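Local atomic coordinates of protein UL16 (Human herpesvirus 5 strain ad169, PDB entry 2WY3), a protein that blocks recognition of the stress ligands ULBP1 and ULBP2 by the NK-cell receptor KLRK1, retaining ligands inside the infected cell and so dampening NK-cell activation. Residues E26-G32 against E126-L132; S36-N42 against P94-T100; D46-G50 against C114-E118. All coordinates share one frame; numbering follows the deposited sequence. Where two conformers were deposited one is given.

Contact 1 of 3, residues E26-G32 against E126-L132; sequences ETWTLHG and ERLYVRL
Trp28 and Leu128 meet in a parallel strand pairing, 27-31 beside 126-131, at one margin of the six-stranded mixed sheet, consistent with the A'-G pairing of a V-type immunoglobulin-like domain. Backbone hydrogen bonds alternate between the strands from Arg127 N on Glu26 O (2.9 Å) to Gly32 N on Arg131 O (2.9 Å). With its CG set between the backbone N and the carbonyl carbon (chi1 59°), the indole leans toward the neighbouring strand. Leu128 CD1 sits over the ring, 3.7 Å from the centroid of the six-membered part of Trp28, a CH-pi contact. The same methyl reaches Leu30 CG at 3.8 Å. At the ring edge Trp28 NE1 donates to Glu126 OE2 (2.9 Å), meeting it on the anti side, 22° out of the carboxylate plane. Tryptophan suits this place because it offers both an apolar face and a donor, and the bond helps fix the ring's rotation. On the opposite face Thr29 OG1 lies 3.6 Å from Tyr129 CB, while the Arg127 guanidinium continues to a salt bridge with Asp113. Beyond, Glu126, Leu128 and Val130 bond through their backbones to strand 110-118, and Leu128 and Val130 press on Ser36 and Cys34 of strand 34-41.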
loop_
_atom_site.group_PDB
_atom_site.type_symbol
_atom_site.label_atom_id
_atom_site.label_comp_id
_atom_site.label_asym_id
_atom_site.label_seq_id
_atom_site.Cartn_x
_atom_site.Cartn_y
_atom_site.Cartn_z
ATOM N N GLU B 26 -11.520 -8.002 11.844
ATOM C CA GLU B 26 -12.186 -7.522 10.635
ATOM C C GLU B 26 -12.128 -8.704 9.667
ATOM O O GLU B 26 -11.151 -9.442 9.663
ATOM C CB GLU B 26 -11.423 -6.344 10.036
ATOM C CG GLU B 26 -11.961 -5.874 8.704
ATOM C CD GLU B 26 -11.313 -4.589 8.222
ATOM O OE1 GLU B 26 -10.446 -4.035 8.938
ATOM O OE2 GLU B 26 -11.682 -4.129 7.122
ATOM N N THR B 27 -13.147 -8.858 8.822
ATOM C CA THR B 27 -13.202 -10.013 7.921
ATOM C C THR B 27 -13.980 -9.686 6.642
ATOM O O THR B 27 -15.061 -9.090 6.699
ATOM C CB THR B 27 -13.805 -11.233 8.649
ATOM O OG1 THR B 27 -13.811 -12.377 7.787
ATOM C CG2 THR B 27 -15.220 -10.925 9.125
ATOM N N TRP B 28 -13.418 -10.052 5.491
ATOM C CA TRP B 28 -14.011 -9.715 4.202
ATOM C C TRP B 28 -13.547 -10.677 3.132
ATOM O O TRP B 28 -12.713 -11.549 3.403
ATOM C CB TRP B 28 -13.692 -8.270 3.820
ATOM C CG TRP B 28 -12.238 -7.975 3.716
ATOM C CD1 TRP B 28 -11.282 -8.162 4.679
ATOM C CD2 TRP B 28 -11.566 -7.420 2.587
ATOM N NE1 TRP B 28 -10.053 -7.757 4.211
ATOM C CE2 TRP B 28 -10.202 -7.293 2.929
ATOM C CE3 TRP B 28 -11.986 -7.004 1.324
ATOM C CZ2 TRP B 28 -9.257 -6.787 2.045
ATOM C CZ3 TRP B 28 -11.045 -6.495 0.449
ATOM C CH2 TRP B 28 -9.697 -6.390 0.814
ATOM N N THR B 29 -14.125 -10.546 1.935
ATOM C CA THR B 29 -13.907 -11.498 0.841
ATOM C C THR B 29 -13.574 -10.708 -0.422
ATOM O O THR B 29 -14.190 -9.663 -0.685
ATOM C CB THR B 29 -15.183 -12.361 0.567
ATOM O OG1 THR B 29 -15.525 -13.117 1.731
ATOM C CG2 THR B 29 -14.969 -13.324 -0.610
ATOM N N LEU B 30 -12.578 -11.179 -1.174
ATOM C CA LEU B 30 -12.274 -10.626 -2.496
ATOM C C LEU B 30 -12.486 -11.703 -3.546
ATOM O O LEU B 30 -12.106 -12.844 -3.331
ATOM C CB LEU B 30 -10.808 -10.191 -2.575
ATOM C CG LEU B 30 -10.520 -8.854 -1.910
ATOM C CD1 LEU B 30 -9.015 -8.617 -1.840
ATOM C CD2 LEU B 30 -11.215 -7.743 -2.705
ATOM N N HIS B 31 -13.055 -11.324 -4.688
ATOM C CA HIS B 31 -13.198 -12.229 -5.818
ATOM C C HIS B 31 -12.268 -11.787 -6.936
ATOM O O HIS B 31 -12.423 -10.688 -7.464
ATOM C CB HIS B 31 -14.644 -12.227 -6.326
ATOM C CG HIS B 31 -15.622 -12.805 -5.356
ATOM N ND1 HIS B 31 -15.947 -14.144 -5.337
ATOM C CD2 HIS B 31 -16.340 -12.228 -4.365
ATOM C CE1 HIS B 31 -16.829 -14.367 -4.378
ATOM N NE2 HIS B 31 -17.085 -13.221 -3.775
ATOM N N GLY B 32 -11.294 -12.626 -7.280
ATOM C CA GLY B 32 -10.415 -12.351 -8.410
ATOM C C GLY B 32 -9.183 -11.550 -8.025
ATOM O O GLY B 32 -8.392 -11.151 -8.877
ATOM N N GLU B 126 -7.041 -9.470 11.165
ATOM C CA GLU B 126 -7.797 -9.352 9.915
ATOM C C GLU B 126 -7.821 -10.675 9.189
ATOM O O GLU B 126 -6.819 -11.385 9.143
ATOM C CB GLU B 126 -7.174 -8.282 9.008
ATOM C CG GLU B 126 -7.941 -8.068 7.713
ATOM C CD GLU B 126 -7.442 -6.870 6.898
ATOM O OE1 GLU B 126 -6.746 -5.978 7.447
ATOM O OE2 GLU B 126 -7.756 -6.831 5.691
ATOM N N ARG B 127 -8.974 -11.003 8.622
ATOM C CA ARG B 127 -9.136 -12.238 7.866
ATOM C C ARG B 127 -9.634 -11.882 6.478
ATOM O O ARG B 127 -10.592 -11.119 6.329
ATOM C CB ARG B 127 -10.141 -13.160 8.563
ATOM C CG ARG B 127 -10.659 -14.316 7.676
ATOM C CD ARG B 127 -11.537 -15.238 8.513
ATOM N NE ARG B 127 -10.745 -15.994 9.485
ATOM C CZ ARG B 127 -11.255 -16.669 10.510
ATOM N NH1 ARG B 127 -12.568 -16.664 10.737
ATOM N NH2 ARG B 127 -10.447 -17.339 11.319
ATOM N N LEU B 128 -8.965 -12.413 5.456
ATOM C CA LEU B 128 -9.386 -12.172 4.083
ATOM C C LEU B 128 -9.675 -13.507 3.417
ATOM O O LEU B 128 -8.821 -14.394 3.410
ATOM C CB LEU B 128 -8.284 -11.445 3.304
ATOM C CG LEU B 128 -8.501 -11.433 1.792
ATOM C CD1 LEU B 128 -9.696 -10.516 1.450
ATOM C CD2 LEU B 128 -7.217 -11.004 1.063
ATOM N N TYR B 129 -10.885 -13.652 2.883
ATOM C CA TYR B 129 -11.194 -14.794 2.032
ATOM C C TYR B 129 -10.938 -14.409 0.579
ATOM O O TYR B 129 -11.331 -13.326 0.143
ATOM C CB TYR B 129 -12.657 -15.192 2.194
ATOM C CG TYR B 129 -12.963 -15.912 3.491
ATOM C CD1 TYR B 129 -12.706 -17.272 3.627
ATOM C CD2 TYR B 129 -13.541 -15.235 4.561
ATOM C CE1 TYR B 129 -13.014 -17.941 4.805
ATOM C CE2 TYR B 129 -13.851 -15.903 5.760
ATOM C CZ TYR B 129 -13.577 -17.253 5.861
ATOM O OH TYR B 129 -13.862 -17.931 7.024
ATOM N N VAL B 130 -10.293 -15.309 -0.160
ATOM C CA VAL B 130 -9.967 -15.097 -1.573
ATOM C C VAL B 130 -10.663 -16.159 -2.413
ATOM O O VAL B 130 -10.569 -17.352 -2.113
ATOM C CB VAL B 130 -8.454 -15.184 -1.794
ATOM C CG1 VAL B 130 -8.118 -15.199 -3.287
ATOM C CG2 VAL B 130 -7.747 -14.026 -1.052
ATOM N N ARG B 131 -11.373 -15.716 -3.448
ATOM C CA ARG B 131 -12.123 -16.612 -4.323
ATOM C C ARG B 131 -11.763 -16.296 -5.762
ATOM O O ARG B 131 -11.290 -15.214 -6.045
ATOM C CB ARG B 131 -13.619 -16.405 -4.106
ATOM C CG ARG B 131 -14.061 -16.755 -2.691
ATOM C CD ARG B 131 -13.944 -18.274 -2.497
ATOM N NE ARG B 131 -14.491 -18.699 -1.205
ATOM C CZ ARG B 131 -13.765 -18.943 -0.118
ATOM N NH1 ARG B 131 -12.434 -18.800 -0.138
ATOM N NH2 ARG B 131 -14.373 -19.319 1.002
ATOM N N LEU B 132 -11.977 -17.246 -6.668
ATOM C CA LEU B 132 -11.756 -16.976 -8.080
ATOM C C LEU B 132 -12.775 -15.948 -8.552
ATOM O O LEU B 132 -13.809 -15.751 -7.911
ATOM C CB LEU B 132 -11.896 -18.264 -8.893
ATOM C CG LEU B 132 -10.945 -19.413 -8.546
ATOM C CD1 LEU B 132 -11.229 -20.614 -9.446
ATOM C CD2 LEU B 132 -9.499 -18.973 -8.693
#

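Contact 2 of 3, residues S36-N42 against P94-T100; sequences SICYYEN and PVTKLYT. With NAG (2-acetamido-2-deoxy-beta-D-glucopyranose), chain I.
Tyr40 and Leu98 make the buried apolar centre of this antiparallel pairing, the leucine bringing its CG to within 3.7 Å of Tyr40 CE2. Tyrosine fits here because its ring packs among apolar neighbours while its hydroxyl finds a buried acceptor, the carbonyl O of Leu115. The opposite face carries Ile37, Tyr39, Glu41, Val95, Lys97 and Tyr99. There Ile37 CG2 lies over the ring of Tyr99, 3.9 Å from its centroid and displaced toward the rim. Farther along, Tyr39 has its CG anti to the backbone N (chi1 -169°), which lays the ring across the partner strand; Val95 CG1 stands almost exactly on the ring normal, 3.7 Å from the Tyr39 centroid. Between these two CH-pi pairs runs the extended chain of Lys97, its CD 4.0 Å from Ile37 CG2. The hydroxyls of Tyr39 and Tyr99 bond to acidic side chains of the chain of another protein, so this face is part of a protein-protein interface.

Backbone bonds join the strands in pairs, nearly straight where Ser36 N meets Thr100 O (2.8 Å, 176° at the hydrogen). At that end a water bridges the buried hydroxyls of Ser36 and Thr100 and donates to Leu98 O, while Thr100 OG1 also bonds Trp65 NE1. The opposite end is the polar edge: Asn42 N bonds Pro94 O at 3.2 Å, and Asn42 ND2 carries an N-linked sugar through a 1.4 Å bond to NAG C1. Strand 95-102 lies between 34-41 and 82-89 in its sheet, consistent with strands E, B and D of an immunoglobulin-like sandwich, bonding to the latter through Lys97 and Tyr99, while Tyr40 and Leu98 face Ile49 of strand 49-55 across the interior.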
loop_
_atom_site.group_PDB
_atom_site.type_symbol
_atom_site.label_atom_id
_atom_site.label_comp_id
_atom_site.label_asym_id
_atom_site.label_seq_id
_atom_site.Cartn_x
_atom_site.Cartn_y
_atom_site.Cartn_z
ATOM N N SER B 36 -3.844 -8.679 0.648
ATOM C CA SER B 36 -4.080 -8.498 2.066
ATOM C C SER B 36 -3.044 -7.525 2.598
ATOM O O SER B 36 -1.845 -7.683 2.341
ATOM C CB SER B 36 -3.966 -9.862 2.762
ATOM O OG SER B 36 -3.525 -9.754 4.101
ATOM N N ILE B 37 -3.509 -6.494 3.295
ATOM C CA ILE B 37 -2.622 -5.494 3.881
ATOM C C ILE B 37 -3.019 -5.313 5.346
ATOM O O ILE B 37 -3.995 -4.630 5.651
ATOM C CB ILE B 37 -2.730 -4.144 3.150
ATOM C CG1 ILE B 37 -2.513 -4.350 1.643
ATOM C CG2 ILE B 37 -1.719 -3.153 3.739
ATOM C CD1 ILE B 37 -2.855 -3.136 0.758
ATOM N N CYS B 38 -2.272 -5.929 6.251
ATOM C CA CYS B 38 -2.650 -5.917 7.656
ATOM C C CYS B 38 -1.884 -4.892 8.482
ATOM O O CYS B 38 -0.690 -4.705 8.296
ATOM C CB CYS B 38 -2.493 -7.310 8.214
ATOM S SG CYS B 38 -3.705 -8.403 7.408
ATOM N N TYR B 39 -2.607 -4.251 9.389
ATOM C CA TYR B 39 -2.173 -3.046 10.067
ATOM C C TYR B 39 -1.830 -3.334 11.521
ATOM O O TYR B 39 -2.709 -3.705 12.309
ATOM C CB TYR B 39 -3.367 -2.095 9.978
ATOM C CG TYR B 39 -3.182 -0.656 10.351
ATOM C CD1 TYR B 39 -3.150 0.330 9.367
ATOM C CD2 TYR B 39 -3.117 -0.260 11.674
ATOM C CE1 TYR B 39 -3.028 1.667 9.693
ATOM C CE2 TYR B 39 -2.992 1.085 12.013
ATOM C CZ TYR B 39 -2.949 2.041 11.014
ATOM O OH TYR B 39 -2.833 3.372 11.343
ATOM N N TYR B 40 -0.557 -3.176 11.877
ATOM C CA TYR B 40 -0.076 -3.491 13.227
ATOM C C TYR B 40 0.503 -2.253 13.895
ATOM O O TYR B 40 1.509 -1.717 13.439
ATOM C CB TYR B 40 1.063 -4.516 13.158
ATOM C CG TYR B 40 0.677 -5.925 12.759
ATOM C CD1 TYR B 40 0.549 -6.930 13.718
ATOM C CD2 TYR B 40 0.481 -6.257 11.423
ATOM C CE1 TYR B 40 0.227 -8.232 13.349
ATOM C CE2 TYR B 40 0.145 -7.540 11.047
ATOM C CZ TYR B 40 0.011 -8.524 12.007
ATOM O OH TYR B 40 -0.311 -9.799 11.618
ATOM N N GLU B 41 -0.097 -1.816 14.995
ATOM C CA GLU B 41 0.477 -0.707 15.755
ATOM C C GLU B 41 1.463 -1.207 16.807
ATOM O O GLU B 41 1.288 -2.295 17.359
ATOM C CB GLU B 41 -0.650 0.085 16.437
ATOM C CG GLU B 41 -1.641 0.626 15.420
ATOM C CD GLU B 41 -2.814 1.357 16.030
ATOM O OE1 GLU B 41 -3.615 0.715 16.738
ATOM O OE2 GLU B 41 -2.941 2.572 15.772
ATOM N N ASN B 42 2.513 -0.414 17.018
ATOM C CA ASN B 42 3.473 -0.609 18.106
ATOM C C ASN B 42 4.118 -1.996 18.162
ATOM O O ASN B 42 4.202 -2.624 19.220
ATOM C CB ASN B 42 2.833 -0.250 19.447
ATOM C CG ASN B 42 2.681 1.252 19.635
ATOM O OD1 ASN B 42 3.028 2.040 18.752
ATOM N ND2 ASN B 42 2.167 1.656 20.792
ATOM N N PRO B 94 3.342 5.116 13.860
ATOM C CA PRO B 94 4.076 3.933 14.335
ATOM C C PRO B 94 3.380 2.635 13.962
ATOM O O PRO B 94 2.959 1.887 14.843
ATOM C CB PRO B 94 4.043 4.079 15.865
ATOM C CG PRO B 94 3.508 5.438 16.143
ATOM C CD PRO B 94 2.688 5.835 14.965
ATOM N N VAL B 95 3.267 2.383 12.669
ATOM C CA VAL B 95 2.503 1.263 12.146
ATOM C C VAL B 95 3.396 0.411 11.261
ATOM O O VAL B 95 4.133 0.941 10.421
ATOM C CB VAL B 95 1.340 1.785 11.281
ATOM C CG1 VAL B 95 0.609 0.626 10.585
ATOM C CG2 VAL B 95 0.379 2.611 12.141
ATOM N N THR B 96 3.312 -0.904 11.432
ATOM C CA THR B 96 3.932 -1.830 10.499
ATOM C C THR B 96 2.810 -2.486 9.703
ATOM O O THR B 96 1.832 -2.927 10.279
ATOM C CB THR B 96 4.697 -2.934 11.250
ATOM O OG1 THR B 96 5.732 -2.340 12.043
ATOM C CG2 THR B 96 5.313 -3.916 10.265
ATOM N N LYS B 97 2.940 -2.535 8.383
ATOM C CA LYS B 97 1.947 -3.240 7.580
ATOM C C LYS B 97 2.565 -4.503 7.011
ATOM O O LYS B 97 3.712 -4.484 6.550
ATOM C CB LYS B 97 1.470 -2.356 6.433
ATOM C CG LYS B 97 0.524 -1.248 6.865
ATOM C CD LYS B 97 0.277 -0.284 5.714
ATOM C CE LYS B 97 -0.807 0.723 6.058
ATOM N NZ LYS B 97 -0.872 1.789 5.024
ATOM N N LEU B 98 1.814 -5.600 7.047
ATOM C CA LEU B 98 2.235 -6.814 6.362
ATOM C C LEU B 98 1.456 -6.916 5.052
ATOM O O LEU B 98 0.220 -6.907 5.053
ATOM C CB LEU B 98 1.955 -8.050 7.226
ATOM C CG LEU B 98 2.730 -8.204 8.536
ATOM C CD1 LEU B 98 2.579 -9.621 9.073
ATOM C CD2 LEU B 98 4.205 -7.866 8.335
ATOM N N TYR B 99 2.176 -7.024 3.940
ATOM C CA TYR B 99 1.559 -7.114 2.619
ATOM C C TYR B 99 1.658 -8.519 2.082
ATOM O O TYR B 99 2.749 -9.082 2.019
ATOM C CB TYR B 99 2.283 -6.197 1.625
ATOM C CG TYR B 99 1.994 -4.737 1.799
ATOM C CD1 TYR B 99 1.131 -4.075 0.930
ATOM C CD2 TYR B 99 2.581 -4.011 2.831
ATOM C CE1 TYR B 99 0.865 -2.729 1.077
ATOM C CE2 TYR B 99 2.311 -2.658 2.989
ATOM C CZ TYR B 99 1.450 -2.027 2.103
ATOM O OH TYR B 99 1.165 -0.692 2.249
ATOM N N THR B 100 0.521 -9.084 1.691
ATOM C CA THR B 100 0.498 -10.359 0.992
ATOM C C THR B 100 -0.290 -10.179 -0.300
ATOM O O THR B 100 -1.512 -10.034 -0.271
ATOM C CB THR B 100 -0.175 -11.461 1.842
ATOM O OG1 THR B 100 0.443 -11.512 3.144
ATOM C CG2 THR B 100 -0.047 -12.824 1.147
HETATM C C1 NAG I . 2.104 3.093 20.785
HETATM C C2 NAG I . 0.661 3.333 21.212
HETATM C C3 NAG I . 0.390 4.795 21.541
HETATM C C4 NAG I . 1.482 5.358 22.437
HETATM C C5 NAG I . 2.853 5.083 21.834
HETATM C C6 NAG I . 3.961 5.630 22.727
HETATM C C7 NAG I . -1.187 2.030 20.327
HETATM C C8 NAG I . -2.311 2.059 19.335
HETATM N N2 NAG I . -0.218 2.920 20.139
HETATM O O3 NAG I . -0.859 4.908 22.187
HETATM O O4 NAG I . 1.306 6.749 22.584
HETATM O O5 NAG I . 3.039 3.692 21.657
HETATM O O6 NAG I . 4.016 4.870 23.915
HETATM O O7 NAG I . -1.183 1.218 21.251
HETATM O O HOH W 1 -0.899 -9.645 4.635
HETATM O O HOH W 2 4.631 -0.855 14.532
#

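Contact 3 of 3, residues D46-G50 against C114-E118; sequences DEIIG and CLRCE
Glu47 and Arg116 form the tight part of this contact, a side-on salt bridge in which each carboxylate oxygen takes its own nitrogen. Arg116 NE donates to Glu47 OE2 at 2.7 Å and Arg116 NH2 to Glu47 OE1 at 3.1 Å. Both oxygens are met on their syn sides, and the two flat groups are 26° from coplanar. The arginine gets there by an extended chain from CG to NE, and the glutamate by placing its CG anti to the backbone N (chi1 -171°). The guanidinium's orientation is fixed further by a hydrogen bond from NH2 to the carbonyl O of Glu41; arginine suits the place by having donors for both tasks.

Gly50 closes the strands at the other end, its O accepting from Leu115 N at 2.8 Å. Its almost fully extended backbone (phi 176°) is easiest for glycine, and its buried N has no partner in the model.

Elsewhere the fit is looser. Ile49 CB comes no nearer than 4.0 Å to Leu115 O. Beside the salt bridge, toward Cys117, a water links the segments, accepting from Cys117 N at 2.9 Å and lying 2.8 Å from Glu47 OE2 and 3.0 Å from Ile48 O. Across these segments the two chains diverge, and the backbone pairing is at Gly50-Leu115. The adjacent Cys114, disulfide-bonded to Cys38 in the facing sheet, is consistent with the canonical disulfide between strands B and F of immunoglobulin-like domains.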
loop_
_atom_site.group_PDB
_atom_site.type_symbol
_atom_site.label_atom_id
_atom_site.label_comp_id
_atom_site.label_asym_id
_atom_site.label_seq_id
_atom_site.Cartn_x
_atom_site.Cartn_y
_atom_site.Cartn_z
ATOM N N ASP B 46 11.414 -7.531 18.855
ATOM C CA ASP B 46 11.469 -8.988 18.918
ATOM C C ASP B 46 10.135 -9.661 18.599
ATOM O O ASP B 46 10.037 -10.880 18.618
ATOM C CB ASP B 46 12.004 -9.454 20.280
ATOM C CG ASP B 46 10.973 -9.327 21.399
ATOM O OD1 ASP B 46 9.884 -8.748 21.178
ATOM O OD2 ASP B 46 11.257 -9.816 22.512
ATOM N N GLU B 47 9.114 -8.871 18.280
ATOM C CA GLU B 47 7.788 -9.446 18.079
ATOM C C GLU B 47 7.650 -10.190 16.754
ATOM O O GLU B 47 7.906 -9.636 15.676
ATOM C CB GLU B 47 6.689 -8.385 18.191
ATOM C CG GLU B 47 5.287 -9.010 18.198
ATOM C CD GLU B 47 4.181 -7.983 18.364
ATOM O OE1 GLU B 47 4.502 -6.784 18.476
ATOM O OE2 GLU B 47 2.992 -8.383 18.376
ATOM N N ILE B 48 7.226 -11.444 16.845
ATOM C CA ILE B 48 6.931 -12.244 15.674
ATOM C C ILE B 48 5.463 -12.117 15.318
ATOM O O ILE B 48 4.581 -12.433 16.133
ATOM C CB ILE B 48 7.283 -13.728 15.905
ATOM C CG1 ILE B 48 8.771 -13.849 16.245
ATOM C CG2 ILE B 48 6.908 -14.545 14.685
ATOM C CD1 ILE B 48 9.179 -15.215 16.776
ATOM N N ILE B 49 5.210 -11.621 14.109
ATOM C CA ILE B 49 3.862 -11.530 13.562
ATOM C C ILE B 49 3.844 -12.272 12.218
ATOM O O ILE B 49 4.892 -12.690 11.724
ATOM C CB ILE B 49 3.430 -10.060 13.398
ATOM C CG1 ILE B 49 4.458 -9.269 12.570
ATOM C CG2 ILE B 49 3.279 -9.413 14.773
ATOM C CD1 ILE B 49 3.995 -7.852 12.244
ATOM N N GLY B 50 2.677 -12.472 11.627
ATOM C CA GLY B 50 2.667 -13.198 10.372
ATOM C C GLY B 50 1.295 -13.465 9.815
ATOM O O GLY B 50 0.282 -13.001 10.356
ATOM N N CYS B 114 -4.255 -12.680 9.362
ATOM C CA CYS B 114 -3.135 -11.917 9.916
ATOM C C CYS B 114 -3.116 -12.086 11.417
ATOM O O CYS B 114 -4.085 -11.751 12.100
ATOM C CB CYS B 114 -3.251 -10.445 9.560
ATOM S SG CYS B 114 -2.968 -10.229 7.773
ATOM N N LEU B 115 -1.993 -12.593 11.927
ATOM C CA LEU B 115 -1.917 -13.119 13.277
ATOM C C LEU B 115 -1.154 -12.191 14.185
ATOM O O LEU B 115 -0.231 -11.516 13.742
ATOM C CB LEU B 115 -1.156 -14.453 13.275
ATOM C CG LEU B 115 -1.673 -15.553 12.346
ATOM C CD1 LEU B 115 -0.825 -16.818 12.534
ATOM C CD2 LEU B 115 -3.135 -15.832 12.635
ATOM N N ARG B 116 -1.541 -12.184 15.455
ATOM C CA ARG B 116 -0.779 -11.512 16.509
ATOM C C ARG B 116 -1.033 -12.195 17.835
ATOM O O ARG B 116 -2.144 -12.638 18.108
ATOM C CB ARG B 116 -1.185 -10.041 16.646
ATOM C CG ARG B 116 -0.122 -9.198 17.370
ATOM C CD ARG B 116 -0.433 -7.704 17.333
ATOM N NE ARG B 116 0.766 -6.948 17.726
ATOM C CZ ARG B 116 0.885 -5.630 17.645
ATOM N NH1 ARG B 116 -0.127 -4.895 17.190
ATOM N NH2 ARG B 116 2.014 -5.050 18.022
ATOM N N CYS B 117 -0.017 -12.206 18.686
ATOM C CA CYS B 117 -0.153 -12.757 20.027
ATOM C C CYS B 117 -0.483 -11.646 21.020
ATOM O O CYS B 117 0.217 -10.642 21.081
ATOM C CB CYS B 117 1.149 -13.452 20.421
ATOM S SG CYS B 117 1.088 -14.319 21.996
ATOM N N GLU B 118 -1.549 -11.823 21.792
ATOM C CA GLU B 118 -1.890 -10.852 22.821
ATOM C C GLU B 118 -2.172 -11.605 24.119
ATOM O O GLU B 118 -2.950 -12.562 24.135
ATOM C CB GLU B 118 -3.099 -10.010 22.408
ATOM C CG GLU B 118 -3.591 -9.087 23.524
ATOM C CD GLU B 118 -4.981 -8.519 23.272
ATOM O OE1 GLU B 118 -5.450 -8.547 22.113
ATOM O OE2 GLU B 118 -5.608 -8.038 24.241
HETATM O O HOH W 3 2.543 -11.130 17.871
#

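Contacts 1 and 3 lie in the same mixed sheet, about 20 Å apart between centres and on opposite sides of the chain's centre, joined because strands 121-131 and 110-118 are neighbours in that sheet; a probable hydrogen bond from Cys114 N to Glu126 O runs between them. Contact 2 belongs to the facing three-stranded sheet, its centre about 17 Å from contact 1 and 11 Å from contact 3. The side chain of Glu126 reaches Ile37 between contacts 1 and 2, and the disulfide spans contacts 2 and 3. Along the chain, contact 1 pairs the outermost segments and the pairings of contacts 2 and 3 interleave. This order is consistent with an immunoglobulin-like sandwich for the extracellular part of UL16.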